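Local coordinates for Low molecular weight phosphotyrosine phosphatase family protein (Streptococcus pyogenes, PDB 5GOT), which probably dephosphorylates phosphotyrosine in proteins, as a low molecular weight member of the protein tyrosine phosphatases, at residues S35-D40 with K66-I71; F76-I82 with W101-Y106; F108-P114 with T125-V129; I25-M31 with L140-Y145. All coordinates share one frame; numbering follows the deposited sequence.

Contact 1 (S35-D40 with K66-I71); sequences SRATSD and KCSKQI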
# COMPACT_ATOMS: atom_id res chain seq x y z
N SER A 35 -2.96 -1.29 5.06
CA SER A 35 -2.76 -2.19 3.94
C SER A 35 -3.53 -3.49 4.17
O SER A 35 -3.85 -3.85 5.30
CB SER A 35 -1.27 -2.48 3.68
OG SER A 35 -0.64 -3.12 4.79
N ARG A 36 -3.83 -4.17 3.07
CA ARG A 36 -4.63 -5.39 3.12
C ARG A 36 -4.21 -6.34 2.01
O ARG A 36 -3.48 -5.98 1.08
CB ARG A 36 -6.13 -5.10 2.96
CG ARG A 36 -6.75 -4.25 4.05
CD ARG A 36 -7.09 -5.05 5.31
NE ARG A 36 -7.88 -4.20 6.19
CZ ARG A 36 -7.36 -3.29 7.00
NH1 ARG A 36 -6.03 -3.13 7.07
NH2 ARG A 36 -8.15 -2.54 7.75
N ALA A 37 -4.74 -7.56 2.09
CA ALA A 37 -4.55 -8.61 1.10
C ALA A 37 -5.85 -8.84 0.33
O ALA A 37 -6.94 -8.70 0.89
CB ALA A 37 -4.14 -9.93 1.75
N THR A 38 -5.73 -9.22 -0.95
CA THR A 38 -6.94 -9.67 -1.64
C THR A 38 -7.34 -11.07 -1.20
O THR A 38 -8.53 -11.41 -1.22
CB THR A 38 -6.78 -9.64 -3.16
OG1 THR A 38 -5.77 -10.58 -3.57
CG2 THR A 38 -6.38 -8.26 -3.64
N SER A 39 -6.37 -11.90 -0.80
CA SER A 39 -6.60 -13.30 -0.47
C SER A 39 -6.45 -13.56 1.02
O SER A 39 -6.04 -12.68 1.79
CB SER A 39 -5.62 -14.21 -1.21
OG SER A 39 -4.38 -14.20 -0.53
N ASP A 40 -6.77 -14.81 1.39
CA ASP A 40 -6.56 -15.48 2.66
C ASP A 40 -5.15 -16.00 2.85
O ASP A 40 -4.81 -16.42 3.97
CB ASP A 40 -7.46 -16.72 2.76
CG ASP A 40 -8.57 -16.53 3.71
OD1 ASP A 40 -8.62 -15.45 4.33
OD2 ASP A 40 -9.39 -17.47 3.85
N LYS A 66 2.32 -5.72 12.86
CA LYS A 66 1.54 -5.80 11.63
C LYS A 66 1.52 -7.23 11.10
O LYS A 66 2.56 -7.90 11.04
CB LYS A 66 2.10 -4.85 10.56
CG LYS A 66 1.57 -5.12 9.14
CD LYS A 66 0.08 -4.82 8.98
CE LYS A 66 -0.38 -5.11 7.56
NZ LYS A 66 -1.88 -5.15 7.42
N CYS A 67 0.33 -7.70 10.73
CA CYS A 67 0.10 -9.02 10.17
C CYS A 67 -0.79 -8.89 8.94
O CYS A 67 -1.58 -7.95 8.81
CB CYS A 67 -0.56 -9.96 11.19
SG CYS A 67 0.51 -10.36 12.63
N SER A 68 -0.67 -9.87 8.05
CA SER A 68 -1.48 -9.92 6.84
C SER A 68 -2.96 -9.97 7.20
O SER A 68 -3.38 -10.78 8.03
CB SER A 68 -1.11 -11.14 6.01
OG SER A 68 -1.98 -11.28 4.91
N LYS A 69 -3.75 -9.09 6.59
CA LYS A 69 -5.18 -8.98 6.86
C LYS A 69 -5.93 -8.84 5.54
O LYS A 69 -5.59 -7.96 4.73
CB LYS A 69 -5.48 -7.79 7.78
CG LYS A 69 -6.96 -7.61 8.16
CD LYS A 69 -7.15 -6.53 9.23
CE LYS A 69 -8.66 -6.17 9.41
NZ LYS A 69 -8.96 -5.28 10.60
N GLN A 70 -6.90 -9.72 5.30
CA GLN A 70 -7.66 -9.68 4.06
C GLN A 70 -8.65 -8.52 4.11
O GLN A 70 -9.23 -8.21 5.16
CB GLN A 70 -8.39 -11.00 3.83
CG GLN A 70 -9.09 -11.07 2.47
CD GLN A 70 -9.70 -12.44 2.17
OE1 GLN A 70 -10.17 -13.15 3.07
NE2 GLN A 70 -9.71 -12.80 0.89
N ILE A 71 -8.81 -7.85 2.96
CA ILE A 71 -9.71 -6.70 2.87
C ILE A 71 -11.15 -7.17 3.07
O ILE A 71 -11.54 -8.26 2.63
CB ILE A 71 -9.51 -5.98 1.53
CG1 ILE A 71 -10.26 -4.64 1.52
CG2 ILE A 71 -9.94 -6.86 0.37
CD1 ILE A 71 -9.85 -3.70 0.40
O HOH W 1 -2.22 -2.19 7.85
O HOH W 2 -3.55 -12.98 3.43
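K69 runs its extended chain over one face of the R36 guanidinium, with CD 3.8 Å above the plane of that group, so that the two side chains lie alongside and point the same way. This brings R36 NH2 to 4.0 Å from K69 NZ; salt bridges from R36 to E34 and D75 probably offset the like charges. At the backbone a single beta bridge joins A37 to Q70, made by A37 N to K69 O (2.8 Å) and I71 N to A37 O (2.9 Å). The loop 66-71 thus pairs with the end of strand 31-37, an outermost strand of the parallel sheet, and lies against the loop that matches the phosphate-binding P-loop of the family: N11 OD1 accepts from K66 NZ and K69 N, while S68 OG bonds to G10 O. S35 O is gripped from opposite faces of its carbonyl plane by K66 NZ (3.2 Å) and R36 NH1 (2.9 Å). Farther along, the straight chain of Q70, CG anti to the backbone N (chi1 -174°), carries its amide past S39, where NE2 donates to T38 O at 2.8 Å and 169°. It also brings OE1 to 3.0 Å from D40 OD1, two acceptors that are not hydrogen-bonded.

Contact 2 (F76-I82 with W101-Y106); sequences FNTFDYI and WDSKIY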
# COMPACT_ATOMS: atom_id res chain seq x y z
N PHE A 76 -13.99 -1.73 2.12
CA PHE A 76 -14.43 -1.11 0.87
C PHE A 76 -15.33 0.09 1.13
O PHE A 76 -15.34 1.03 0.32
CB PHE A 76 -15.17 -2.12 -0.01
CG PHE A 76 -14.27 -3.06 -0.75
CD1 PHE A 76 -13.63 -2.66 -1.92
CD2 PHE A 76 -14.10 -4.36 -0.30
CE1 PHE A 76 -12.82 -3.55 -2.62
CE2 PHE A 76 -13.29 -5.25 -0.99
CZ PHE A 76 -12.64 -4.84 -2.16
N ASN A 77 -16.09 0.09 2.24
CA ASN A 77 -16.95 1.22 2.57
C ASN A 77 -16.18 2.35 3.23
O ASN A 77 -16.49 3.53 3.00
CB ASN A 77 -18.08 0.76 3.50
CG ASN A 77 -19.24 0.15 2.75
OD1 ASN A 77 -20.15 0.86 2.32
ND2 ASN A 77 -19.21 -1.17 2.58
N THR A 78 -15.19 2.01 4.06
CA THR A 78 -14.50 3.00 4.88
C THR A 78 -13.40 3.72 4.12
O THR A 78 -13.24 4.94 4.27
CB THR A 78 -13.92 2.32 6.11
OG1 THR A 78 -14.92 1.50 6.72
CG2 THR A 78 -13.43 3.36 7.12
N PHE A 79 -12.59 3.02 3.33
CA PHE A 79 -11.43 3.66 2.72
C PHE A 79 -11.85 4.54 1.55
O PHE A 79 -12.80 4.23 0.82
CB PHE A 79 -10.40 2.61 2.27
CG PHE A 79 -9.63 2.01 3.42
CD1 PHE A 79 -8.61 2.73 4.04
CD2 PHE A 79 -9.94 0.75 3.89
CE1 PHE A 79 -7.91 2.18 5.11
CE2 PHE A 79 -9.25 0.21 4.97
CZ PHE A 79 -8.23 0.92 5.58
N ASP A 80 -11.16 5.67 1.40
CA ASP A 80 -11.39 6.55 0.27
C ASP A 80 -10.63 6.09 -0.97
O ASP A 80 -11.12 6.26 -2.09
CB ASP A 80 -10.96 7.97 0.63
CG ASP A 80 -11.73 8.52 1.82
OD1 ASP A 80 -12.97 8.31 1.86
OD2 ASP A 80 -11.10 9.14 2.70
N TYR A 81 -9.45 5.52 -0.79
CA TYR A 81 -8.61 5.11 -1.90
C TYR A 81 -8.06 3.73 -1.59
O TYR A 81 -7.43 3.54 -0.55
CB TYR A 81 -7.47 6.10 -2.14
CG TYR A 81 -7.93 7.54 -2.26
CD1 TYR A 81 -8.08 8.34 -1.12
CD2 TYR A 81 -8.20 8.11 -3.50
CE1 TYR A 81 -8.50 9.65 -1.22
CE2 TYR A 81 -8.63 9.43 -3.60
CZ TYR A 81 -8.77 10.19 -2.46
OH TYR A 81 -9.18 11.51 -2.55
N ILE A 82 -8.31 2.79 -2.48
CA ILE A 82 -7.85 1.42 -2.33
C ILE A 82 -6.93 1.17 -3.51
O ILE A 82 -7.38 1.15 -4.66
CB ILE A 82 -9.02 0.43 -2.29
CG1 ILE A 82 -9.99 0.88 -1.20
CG2 ILE A 82 -8.51 -0.96 -2.05
CD1 ILE A 82 -11.36 0.23 -1.26
N TRP A 101 -17.56 -0.41 -6.09
CA TRP A 101 -16.69 0.65 -5.61
C TRP A 101 -15.55 0.94 -6.58
O TRP A 101 -14.46 1.34 -6.15
CB TRP A 101 -16.08 0.27 -4.26
CG TRP A 101 -17.08 -0.18 -3.25
CD1 TRP A 101 -17.40 -1.48 -2.92
CD2 TRP A 101 -17.90 0.66 -2.45
NE1 TRP A 101 -18.38 -1.48 -1.94
CE2 TRP A 101 -18.70 -0.18 -1.64
CE3 TRP A 101 -18.04 2.05 -2.34
CZ2 TRP A 101 -19.62 0.33 -0.73
CZ3 TRP A 101 -18.95 2.55 -1.42
CH2 TRP A 101 -19.73 1.70 -0.64
N ASP A 102 -15.76 0.74 -7.88
CA ASP A 102 -14.62 0.77 -8.80
C ASP A 102 -13.92 2.12 -8.79
O ASP A 102 -12.72 2.19 -9.04
CB ASP A 102 -15.05 0.40 -10.21
CG ASP A 102 -15.27 -1.07 -10.37
OD1 ASP A 102 -15.02 -1.81 -9.40
OD2 ASP A 102 -15.66 -1.50 -11.47
N SER A 103 -14.65 3.20 -8.49
CA SER A 103 -14.04 4.52 -8.51
C SER A 103 -13.15 4.79 -7.31
O SER A 103 -12.43 5.80 -7.31
CB SER A 103 -15.11 5.62 -8.61
OG SER A 103 -15.73 5.83 -7.36
N LYS A 104 -13.13 3.94 -6.28
CA LYS A 104 -12.09 4.09 -5.27
C LYS A 104 -10.89 3.18 -5.49
O LYS A 104 -9.96 3.20 -4.68
CB LYS A 104 -12.66 3.89 -3.85
CG LYS A 104 -13.96 3.15 -3.76
CD LYS A 104 -14.35 2.87 -2.30
CE LYS A 104 -14.94 4.09 -1.59
NZ LYS A 104 -15.45 3.70 -0.22
N ILE A 105 -10.85 2.40 -6.57
CA ILE A 105 -9.79 1.42 -6.77
C ILE A 105 -8.81 1.93 -7.83
O ILE A 105 -9.21 2.28 -8.95
CB ILE A 105 -10.38 0.05 -7.14
CG1 ILE A 105 -11.27 -0.44 -5.98
CG2 ILE A 105 -9.29 -0.96 -7.44
CD1 ILE A 105 -12.01 -1.75 -6.24
N TYR A 106 -7.52 1.95 -7.47
CA TYR A 106 -6.45 2.53 -8.26
C TYR A 106 -5.29 1.56 -8.40
O TYR A 106 -5.06 0.71 -7.53
CB TYR A 106 -5.88 3.82 -7.63
CG TYR A 106 -6.86 4.97 -7.43
CD1 TYR A 106 -7.77 4.97 -6.38
CD2 TYR A 106 -6.83 6.09 -8.27
CE1 TYR A 106 -8.65 6.02 -6.18
CE2 TYR A 106 -7.71 7.17 -8.07
CZ TYR A 106 -8.61 7.12 -7.02
OH TYR A 106 -9.49 8.15 -6.78
O HOH W 3 -17.90 5.07 0.60
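Strand 105-107 runs parallel to strand 81-84, with I82 N donating to K104 O at 2.8 Å in a nearly straight bond and Y106 N donating to I82 O, so that I82 and I105 come into register. Next to this bridge, K104 sends its chain, bent at chi3 (78°), back to the C-terminal end of helix 73-78. Its ammonium collects two carbonyls: NZ lies 2.7 Å from F76 O and 2.9 Å from F79 O, where the chain has just left helical geometry. A water bridging K104 NZ and N77 O adds a further partner, and the positive charge would suit the carbonyl-rich end of the helix. The strand pairing belongs to the beta-alpha-beta unit made of strand 81-84, helix 87-96 and strand 105-107, at the edge of the four-stranded parallel sheet; helix 73-78 leads into its first strand. W101, which precedes the 3-10 turn, spreads one face over the last turn of helix 73-78. F76 CB makes a CH-pi contact 4.0 Å from the centroid of its five-membered ring, and F76 O sits over the middle of the same face. The F76 ring itself is nearly parallel to the indole but slid aside, with little overlap; its edge meets the I105 CD1 methyl instead. N77, whose ND2 bonds to I73 O, brings OD1 to 3.1 Å from W101 CH2, the amide plane steeply inclined to the indole. Beside the I82-I105 bridge the Y81 and Y106 rings meet obliquely, planes at 44°, Y81 CD2 lying 3.4 Å from Y106 CE1. Y106 also meets W136, with its ring nearly perpendicular to that of the tryptophan.

Contact 3 (F108-P114 with T125-V129); sequences FREGGVP and TYQLV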
# COMPACT_ATOMS: atom_id res chain seq x y z
N PHE A 108 -1.30 1.25 -8.20
CA PHE A 108 -0.25 1.99 -7.49
C PHE A 108 0.63 2.81 -8.43
O PHE A 108 0.98 3.95 -8.12
CB PHE A 108 0.62 1.02 -6.67
CG PHE A 108 1.70 1.71 -5.89
CD1 PHE A 108 1.42 2.26 -4.65
CD2 PHE A 108 3.00 1.77 -6.38
CE1 PHE A 108 2.42 2.89 -3.91
CE2 PHE A 108 4.00 2.39 -5.66
CZ PHE A 108 3.71 2.96 -4.42
N ARG A 109 1.04 2.23 -9.56
CA ARG A 109 1.84 2.95 -10.53
C ARG A 109 1.64 2.30 -11.89
O ARG A 109 1.55 1.08 -11.99
CB ARG A 109 3.33 2.99 -10.14
CG ARG A 109 4.06 1.66 -10.30
CD ARG A 109 5.54 1.76 -9.88
NE ARG A 109 6.31 2.72 -10.67
CZ ARG A 109 6.92 2.44 -11.82
NH1 ARG A 109 6.84 1.22 -12.33
NH2 ARG A 109 7.60 3.37 -12.47
N GLU A 110 1.56 3.13 -12.93
CA GLU A 110 1.37 2.60 -14.27
C GLU A 110 2.54 1.70 -14.66
O GLU A 110 3.70 2.02 -14.39
CB GLU A 110 1.21 3.75 -15.27
CG GLU A 110 -0.09 4.52 -15.03
CD GLU A 110 -1.30 3.63 -15.22
OE1 GLU A 110 -1.48 3.08 -16.32
OE2 GLU A 110 -2.09 3.46 -14.25
N GLY A 111 2.22 0.55 -15.26
CA GLY A 111 3.20 -0.50 -15.48
C GLY A 111 3.34 -1.47 -14.31
O GLY A 111 3.48 -2.69 -14.51
N GLY A 112 3.35 -0.95 -13.09
CA GLY A 112 3.23 -1.76 -11.90
C GLY A 112 4.52 -1.81 -11.10
O GLY A 112 5.54 -1.22 -11.46
N VAL A 113 4.45 -2.51 -9.98
CA VAL A 113 5.59 -2.74 -9.11
C VAL A 113 5.98 -4.21 -9.25
O VAL A 113 5.15 -5.09 -8.97
CB VAL A 113 5.27 -2.38 -7.65
CG1 VAL A 113 6.45 -2.69 -6.76
CG2 VAL A 113 4.91 -0.91 -7.54
N PRO A 114 7.19 -4.52 -9.70
CA PRO A 114 7.61 -5.93 -9.81
C PRO A 114 7.41 -6.65 -8.48
O PRO A 114 7.62 -6.08 -7.41
CB PRO A 114 9.09 -5.84 -10.19
CG PRO A 114 9.22 -4.50 -10.85
CD PRO A 114 8.26 -3.60 -10.12
N THR A 125 12.01 -2.99 -5.37
CA THR A 125 10.68 -2.75 -4.82
C THR A 125 10.66 -1.46 -4.01
O THR A 125 9.77 -0.62 -4.17
CB THR A 125 10.24 -3.92 -3.94
OG1 THR A 125 10.31 -5.15 -4.68
CG2 THR A 125 8.80 -3.72 -3.44
N TYR A 126 11.65 -1.30 -3.14
CA TYR A 126 11.68 -0.11 -2.30
C TYR A 126 11.77 1.15 -3.14
O TYR A 126 11.01 2.10 -2.92
CB TYR A 126 12.85 -0.18 -1.31
CG TYR A 126 13.04 1.11 -0.57
CD1 TYR A 126 12.21 1.45 0.48
CD2 TYR A 126 14.03 2.01 -0.94
CE1 TYR A 126 12.35 2.65 1.14
CE2 TYR A 126 14.18 3.22 -0.27
CZ TYR A 126 13.34 3.53 0.76
OH TYR A 126 13.49 4.71 1.44
N GLN A 127 12.68 1.17 -4.12
CA GLN A 127 12.85 2.38 -4.93
C GLN A 127 11.56 2.74 -5.66
O GLN A 127 11.19 3.91 -5.75
CB GLN A 127 14.00 2.22 -5.92
CG GLN A 127 15.37 1.94 -5.30
CD GLN A 127 15.84 3.05 -4.36
OE1 GLN A 127 15.40 4.20 -4.45
NE2 GLN A 127 16.74 2.71 -3.44
N LEU A 128 10.86 1.73 -6.20
CA LEU A 128 9.62 2.02 -6.93
C LEU A 128 8.48 2.39 -5.99
O LEU A 128 7.62 3.21 -6.35
CB LEU A 128 9.24 0.82 -7.79
CG LEU A 128 10.29 0.61 -8.87
CD1 LEU A 128 10.11 -0.73 -9.57
CD2 LEU A 128 10.22 1.76 -9.87
N VAL A 129 8.43 1.78 -4.81
CA VAL A 129 7.39 2.12 -3.84
C VAL A 129 7.62 3.53 -3.31
O VAL A 129 6.68 4.31 -3.13
CB VAL A 129 7.40 1.09 -2.70
CG1 VAL A 129 6.67 1.62 -1.47
CG2 VAL A 129 6.78 -0.19 -3.18
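Van der Waals packing between loop 108-114 and helix 122-140 centres on L128, whose two methyls go to different partners. CD1 presses on the P114 ring, 3.5 Å from P114 CD, a tight contact in which the two side chains cross at about a right angle. CD2 lies over the middle of one face of the charged R109 guanidinium, 3.9 Å above its plane. V113 CG1 touches T125 CG2, three residues before L128, at 4.2 Å and V129 CG2, one after it, at 4.4 Å.

The aromatic contact is of another kind. F108, with CG anti to the backbone N (chi1 -179°), turns the edge of its ring to the helix backbone, and the carbonyls of L128 and V129 lie near the ring plane, V129 O 3.5 Å from F108 CZ. Its ring also meets W136 farther down the same helix, and A18 of helix 14-23 packs beside it.

This loop joins strand 105-107 to helix 116-119 and, just beyond P114, enters the segment that in this family carries the general-acid aspartate. V113 O accepts a hydrogen bond from R14, the arginine of the P-loop sequence.

No hydrogen bond crosses between the two segments; T125 OG1 bonds to D121 O. R109 to G112 form a type II turn, and R109 NH1 also donates to G112 O across it at 2.9 Å and 160°, that oxygen lying in the guanidinium plane. The bond limits the rotation of the group. G111, at positive phi (87°), occupies the turn position where glycine is readily accommodated.

Contact 4 (I25-M31 with L140-Y145); sequences IVSSDVM and LMSKEY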
# COMPACT_ATOMS: atom_id res chain seq x y z
N ILE A 25 6.25 9.70 5.05
CA ILE A 25 6.30 10.95 4.32
C ILE A 25 5.06 11.81 4.53
O ILE A 25 5.00 12.92 4.01
CB ILE A 25 6.54 10.73 2.81
CG1 ILE A 25 5.41 9.94 2.16
CG2 ILE A 25 7.89 10.05 2.58
CD1 ILE A 25 5.42 10.01 0.64
N VAL A 26 4.07 11.35 5.30
CA VAL A 26 2.89 12.15 5.59
C VAL A 26 2.36 11.78 6.97
O VAL A 26 2.43 10.63 7.39
CB VAL A 26 1.82 11.98 4.48
CG1 VAL A 26 1.36 10.55 4.38
CG2 VAL A 26 0.65 12.89 4.74
N SER A 27 1.82 12.79 7.67
CA SER A 27 1.46 12.65 9.08
C SER A 27 0.14 11.92 9.25
O SER A 27 -0.80 12.11 8.48
CB SER A 27 1.34 14.02 9.75
OG SER A 27 2.61 14.64 9.91
N SER A 28 0.09 11.09 10.30
CA SER A 28 -1.13 10.42 10.74
C SER A 28 -2.30 11.39 10.92
O SER A 28 -3.46 10.96 10.89
CB SER A 28 -0.82 9.68 12.04
OG SER A 28 -2.00 9.29 12.71
N ASP A 29 -2.03 12.68 11.09
CA ASP A 29 -3.09 13.66 11.33
C ASP A 29 -3.78 14.10 10.04
O ASP A 29 -4.90 14.61 10.10
CB ASP A 29 -2.52 14.88 12.05
CG ASP A 29 -1.97 14.55 13.44
OD1 ASP A 29 -2.65 13.81 14.18
OD2 ASP A 29 -0.87 15.03 13.79
N VAL A 30 -3.14 13.91 8.89
CA VAL A 30 -3.73 14.34 7.63
C VAL A 30 -3.99 13.18 6.66
O VAL A 30 -4.78 13.35 5.72
CB VAL A 30 -2.87 15.43 6.96
CG1 VAL A 30 -1.63 14.85 6.35
CG2 VAL A 30 -3.67 16.24 5.95
N MET A 31 -3.41 12.00 6.87
CA MET A 31 -3.75 10.83 6.05
C MET A 31 -3.74 9.57 6.90
O MET A 31 -2.80 9.34 7.67
CB MET A 31 -2.80 10.68 4.86
CG MET A 31 -3.27 9.67 3.83
SD MET A 31 -2.08 9.38 2.50
CE MET A 31 -2.05 10.98 1.69
N LEU A 140 -2.78 13.37 -3.97
CA LEU A 140 -3.81 13.39 -2.94
C LEU A 140 -3.78 14.63 -2.05
O LEU A 140 -4.81 14.97 -1.46
CB LEU A 140 -3.69 12.14 -2.06
CG LEU A 140 -3.90 10.84 -2.83
CD1 LEU A 140 -3.55 9.65 -1.97
CD2 LEU A 140 -5.35 10.76 -3.29
N MET A 141 -2.65 15.32 -1.94
CA MET A 141 -2.57 16.47 -1.05
C MET A 141 -2.83 17.76 -1.82
O MET A 141 -2.58 17.85 -3.03
CB MET A 141 -1.22 16.54 -0.35
CG MET A 141 -0.85 15.26 0.41
SD MET A 141 -2.07 14.68 1.61
CE MET A 141 -2.05 16.01 2.80
N SER A 142 -3.35 18.76 -1.12
CA SER A 142 -3.60 20.05 -1.73
C SER A 142 -2.28 20.71 -2.11
O SER A 142 -1.21 20.38 -1.58
CB SER A 142 -4.35 20.97 -0.77
OG SER A 142 -3.50 21.35 0.30
N LYS A 143 -2.36 21.66 -3.04
CA LYS A 143 -1.16 22.40 -3.41
C LYS A 143 -0.58 23.14 -2.22
O LYS A 143 0.65 23.21 -2.05
CB LYS A 143 -1.46 23.37 -4.55
CG LYS A 143 -0.21 24.07 -5.05
CD LYS A 143 -0.45 24.71 -6.40
CE LYS A 143 0.70 25.65 -6.75
NZ LYS A 143 2.02 24.99 -6.51
N GLU A 144 -1.44 23.68 -1.35
CA GLU A 144 -0.98 24.40 -0.17
C GLU A 144 -0.22 23.47 0.77
O GLU A 144 0.82 23.85 1.32
CB GLU A 144 -2.17 25.04 0.55
CG GLU A 144 -3.14 25.79 -0.39
CD GLU A 144 -4.27 24.91 -0.94
OE1 GLU A 144 -5.26 24.64 -0.20
OE2 GLU A 144 -4.21 24.47 -2.12
N TYR A 145 -0.71 22.25 0.96
CA TYR A 145 0.04 21.28 1.76
C TYR A 145 1.41 21.04 1.14
O TYR A 145 2.44 21.06 1.83
CB TYR A 145 -0.72 19.96 1.90
CG TYR A 145 0.05 18.90 2.66
CD1 TYR A 145 0.97 18.07 2.01
CD2 TYR A 145 -0.12 18.72 4.03
CE1 TYR A 145 1.69 17.11 2.70
CE2 TYR A 145 0.59 17.74 4.73
CZ TYR A 145 1.50 16.95 4.05
OH TYR A 145 2.22 15.98 4.71
O HOH W 4 1.95 15.57 7.15
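The turn between helix 14-23 and strand 31-37 meets the junction of helix 122-140 with the C-terminal helix 143-148, where V30 packs against M141 and Y145, and M31 against L140 and M141. V30 and M141 reach toward each other tip to tip, V30 CG2 standing 3.5 Å from M141 CE. The M141 chain is bent at chi2 and chi3, which folds its methyl back over the middle of one face of the Y145 ring, 3.4 Å above the plane. V30 CG1 touches the same ring at CE2 (4.0 Å), while M141 CE touches both V30 and the Y145 ring. The M31 and M141 side chains cross obliquely, M31 CE 3.7 Å from M141 SD; M31 also meets L140, at the end of helix 122-140, at about a right angle.

At the far end of the tyrosine, V26 CG2 rests 3.5 Å from Y145 OH, the two side chains crossing at about a right angle. A water in the plane of the ring accepts from S27 N (2.8 Å) and contacts Y145 OH as well, though at a distance short enough to be treated with caution. S27 O takes bonds from both V30 N and M31 N, which closes the turn.

On the helical side, H149, in what is probably the C-terminal His tag, stacks on Y145. The backbone of Y145 is fixed as well: its N donates to S142 OG at 3.0 Å and 164°, and a serine hydroxyl accepting from the amide three residues on is the signature of an N-cap at a helix start.

In the fold
Contacts 1 and 2 meet at the sheet, their centres 15 Å apart, where I71 CD1 touches I82 CG2 at 3.9 Å. Contact 2 also touches contact 4, Y81 CE2 lying 3.6 Å from L140 CD2. Contacts 1 and 4 take opposite ends of strand 31-37; their centres are 25 Å apart, on opposite sides of the chain's centre. Contact 3 follows contact 2 along the chain but has no side-chain contact with it. Contacts 1 and 3, about 10 Å apart at their nearest atoms, both border the putative phosphate-binding loop, one through N11 and the other through R14. Contact 4 encloses the other three in sequence, joining the turn before strand 31-37 to the C-terminal region.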